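Local coordinates for protein lactate dehydrogenase (PDB 6CT6) that probably interconverts pyruvate and lactate, using NADH as the hydride donor in the reduction of pyruvate, at residues F126-T131 against L252-Y257. Residues are numbered along the deposited sequence; the frame is centred on the assembly and turned at random.
Sequences FIINIT and LMAESY. With NAI (1,4-dihydronicotinamide adenine dinucleotide), chain D.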
loop_
_atom_site.group_PDB
_atom_site.type_symbol
_atom_site.label_atom_id
_atom_site.label_comp_id
_atom_site.label_asym_id
_atom_site.label_seq_id
_atom_site.Cartn_x
_atom_site.Cartn_y
_atom_site.Cartn_z
ATOM N N PHE B 126 -23.636 0.198 -0.174
ATOM C CA PHE B 126 -23.201 -0.345 1.108
ATOM C C PHE B 126 -22.073 0.529 1.645
ATOM O O PHE B 126 -21.111 0.808 0.923
ATOM C CB PHE B 126 -22.735 -1.792 0.930
ATOM C CG PHE B 126 -22.374 -2.485 2.216
ATOM C CD1 PHE B 126 -23.354 -2.835 3.131
ATOM C CD2 PHE B 126 -21.057 -2.809 2.496
ATOM C CE1 PHE B 126 -23.022 -3.480 4.309
ATOM C CE2 PHE B 126 -20.719 -3.456 3.671
ATOM C CZ PHE B 126 -21.701 -3.792 4.578
ATOM N N ILE B 127 -22.190 0.960 2.901
ATOM C CA ILE B 127 -21.307 1.977 3.468
ATOM C C ILE B 127 -20.499 1.377 4.611
ATOM O O ILE B 127 -21.064 0.783 5.537
ATOM C CB ILE B 127 -22.101 3.205 3.951
ATOM C CG1 ILE B 127 -22.866 3.825 2.783
ATOM C CG2 ILE B 127 -21.175 4.255 4.557
ATOM C CD1 ILE B 127 -24.351 3.680 2.915
ATOM N N ILE B 128 -19.181 1.551 4.547
ATOM C CA ILE B 128 -18.258 1.143 5.603
ATOM C C ILE B 128 -17.544 2.396 6.096
ATOM O O ILE B 128 -16.855 3.065 5.315
ATOM C CB ILE B 128 -17.231 0.112 5.105
ATOM C CG1 ILE B 128 -17.917 -1.137 4.540
ATOM C CG2 ILE B 128 -16.266 -0.260 6.233
ATOM C CD1 ILE B 128 -16.993 -1.988 3.673
ATOM N N ASN B 129 -17.676 2.702 7.383
ATOM C CA ASN B 129 -16.948 3.822 7.965
ATOM C C ASN B 129 -15.717 3.333 8.711
ATOM O O ASN B 129 -15.728 2.258 9.317
ATOM C CB ASN B 129 -17.813 4.641 8.923
ATOM C CG ASN B 129 -17.068 5.841 9.477
ATOM O OD1 ASN B 129 -16.731 6.763 8.736
ATOM N ND2 ASN B 129 -16.782 5.823 10.777
ATOM N N ILE B 130 -14.661 4.142 8.672
ATOM C CA ILE B 130 -13.428 3.853 9.391
ATOM C C ILE B 130 -13.102 5.011 10.332
ATOM O O ILE B 130 -12.492 4.807 11.385
ATOM C CB ILE B 130 -12.270 3.583 8.409
ATOM C CG1 ILE B 130 -12.596 2.379 7.516
ATOM C CG2 ILE B 130 -10.973 3.326 9.167
ATOM C CD1 ILE B 130 -11.620 2.175 6.367
ATOM N N THR B 131 -13.525 6.227 9.976
ATOM C CA THR B 131 -13.133 7.421 10.725
ATOM C C THR B 131 -13.479 7.295 12.209
ATOM O O THR B 131 -14.594 6.909 12.572
ATOM C CB THR B 131 -13.818 8.654 10.130
ATOM O OG1 THR B 131 -13.429 8.808 8.761
ATOM C CG2 THR B 131 -13.449 9.920 10.905
ATOM N N LEU B 252 -11.744 -6.318 2.699
ATOM C CA LEU B 252 -12.311 -7.662 2.775
ATOM C C LEU B 252 -13.798 -7.608 3.095
ATOM O O LEU B 252 -14.580 -8.407 2.565
ATOM C CB LEU B 252 -11.562 -8.504 3.814
ATOM C CG LEU B 252 -10.116 -8.879 3.469
ATOM C CD1 LEU B 252 -9.520 -9.798 4.529
ATOM C CD2 LEU B 252 -10.022 -9.530 2.089
ATOM N N MET B 253 -14.212 -6.663 3.944
ATOM C CA MET B 253 -15.635 -6.488 4.218
ATOM C C MET B 253 -16.380 -6.079 2.954
ATOM O O MET B 253 -17.442 -6.628 2.637
ATOM C CB MET B 253 -15.833 -5.445 5.319
ATOM C CG MET B 253 -15.264 -5.850 6.674
ATOM S SD MET B 253 -15.117 -4.463 7.831
ATOM C CE MET B 253 -16.831 -3.969 7.998
ATOM N N ALA B 254 -15.823 -5.120 2.207
ATOM C CA ALA B 254 -16.444 -4.689 0.958
ATOM C C ALA B 254 -16.512 -5.834 -0.043
ATOM O O ALA B 254 -17.492 -5.963 -0.786
ATOM C CB ALA B 254 -15.665 -3.517 0.369
ATOM N N GLU B 255 -15.470 -6.665 -0.088
ATOM C CA GLU B 255 -15.462 -7.801 -1.004
ATOM C C GLU B 255 -16.558 -8.794 -0.646
ATOM O O GLU B 255 -17.200 -9.371 -1.530
ATOM C CB GLU B 255 -14.093 -8.478 -0.976
ATOM C CG GLU B 255 -13.945 -9.643 -1.932
ATOM C CD GLU B 255 -12.616 -10.350 -1.773
ATOM O OE1 GLU B 255 -12.272 -10.719 -0.629
ATOM O OE2 GLU B 255 -11.913 -10.528 -2.786
ATOM N N SER B 256 -16.780 -9.006 0.651
ATOM C CA SER B 256 -17.830 -9.916 1.089
ATOM C C SER B 256 -19.200 -9.430 0.630
ATOM O O SER B 256 -20.049 -10.235 0.231
ATOM C CB SER B 256 -17.782 -10.064 2.612
ATOM O OG SER B 256 -18.524 -11.193 3.046
ATOM N N TYR B 257 -19.429 -8.117 0.666
ATOM C CA TYR B 257 -20.678 -7.566 0.149
ATOM C C TYR B 257 -20.769 -7.729 -1.363
ATOM O O TYR B 257 -21.805 -8.150 -1.893
ATOM C CB TYR B 257 -20.803 -6.088 0.520
ATOM C CG TYR B 257 -21.964 -5.416 -0.179
ATOM C CD1 TYR B 257 -23.257 -5.551 0.303
ATOM C CD2 TYR B 257 -21.770 -4.674 -1.334
ATOM C CE1 TYR B 257 -24.325 -4.957 -0.338
ATOM C CE2 TYR B 257 -22.833 -4.074 -1.983
ATOM C CZ TYR B 257 -24.109 -4.221 -1.478
ATOM O OH TYR B 257 -25.172 -3.629 -2.115
HETATM P PA NAI D . -5.380 10.757 6.713
HETATM O O1A NAI D . -5.287 12.129 7.342
HETATM O O2A NAI D . -4.169 10.163 6.034
HETATM O O5B NAI D . -6.577 10.807 5.641
HETATM C C5B NAI D . -7.783 11.512 5.923
HETATM C C4B NAI D . -8.208 12.226 4.653
HETATM O O4B NAI D . -9.557 12.692 4.734
HETATM C C3B NAI D . -7.342 13.450 4.368
HETATM O O3B NAI D . -6.663 13.272 3.123
HETATM C C2B NAI D . -8.317 14.611 4.306
HETATM O O2B NAI D . -7.969 15.580 3.316
HETATM C C1B NAI D . -9.602 13.885 3.958
HETATM N N9A NAI D . -10.848 14.648 4.196
HETATM C C8A NAI D . -11.108 15.612 5.102
HETATM N N7A NAI D . -12.390 16.047 4.964
HETATM C C5A NAI D . -12.952 15.358 3.952
HETATM C C6A NAI D . -14.261 15.302 3.272
HETATM N N6A NAI D . -15.278 16.103 3.652
HETATM N N1A NAI D . -14.411 14.423 2.255
HETATM C C2A NAI D . -13.414 13.610 1.855
HETATM N N3A NAI D . -12.203 13.612 2.429
HETATM C C4A NAI D . -11.925 14.444 3.455
HETATM O O3 NAI D . -5.924 9.726 7.834
HETATM P PN NAI D . -5.877 8.113 7.728
HETATM O O1N NAI D . -4.551 7.634 8.269
HETATM O O2N NAI D . -6.325 7.696 6.347
HETATM O O5D NAI D . -7.014 7.713 8.797
HETATM C C5D NAI D . -8.363 8.092 8.547
HETATM C C4D NAI D . -9.268 7.787 9.732
HETATM O O4D NAI D . -9.275 6.385 10.033
HETATM C C3D NAI D . -8.798 8.504 10.988
HETATM O O3D NAI D . -9.934 9.062 11.652
HETATM C C2D NAI D . -8.174 7.409 11.821
HETATM O O2D NAI D . -8.197 7.683 13.222
HETATM C C1D NAI D . -9.064 6.238 11.440
HETATM N N1N NAI D . -8.564 4.897 11.771
HETATM C C2N NAI D . -9.504 4.015 12.113
HETATM C C3N NAI D . -9.212 2.709 12.440
HETATM C C7N NAI D . -10.357 1.817 12.818
HETATM O O7N NAI D . -11.497 2.185 12.579
HETATM N N7N NAI D . -10.119 0.658 13.418
HETATM C C4N NAI D . -7.795 2.201 12.421
HETATM C C5N NAI D . -6.857 3.251 12.033
HETATM C C6N NAI D . -7.273 4.544 11.717
#
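Phe126 and Tyr257 lie almost flat on one another, an offset stack with ring centroids 4.7 Å apart and planes at 7°. The offset sets CB of Phe126, rather than its ring, over the middle of the tyrosine face, 3.5 Å from the Tyr257 centroid in a CH-pi contact. With CG anti to the backbone N in both (chi1 -175° and 171°), the two side chains lie alongside each other pointing opposite ways, which brings Phe126 CB over the Tyr257 ring. Two residues along the strand, Ile128 reaches the helix with its CD1 methyl, 3.7 Å from Ala254 N and 3.9 Å from Ala254 CB. The same methyl lies 4.0 Å from Met253 CB, while the bent methionine chain brings its CE to 4.1 Å from Ile128 CG2. Strand 126-129 and helix segment 252-257 run nearly antiparallel. Backbone bonds to strands 80-83 and 152-155 hold the strand within the Rossmann sheet, and Ser256, bonded to Arg263 and Ile288, ties the helix to the neighbouring strands. Past the strand end, Ile130 CG2 packs on C2N of the nicotinamide ring. Between these two segments the contact is aromatic and aliphatic packing, with no hydrogen bond across, joining the strand that leads into the cofactor-binding loop to the C-terminal domain helix.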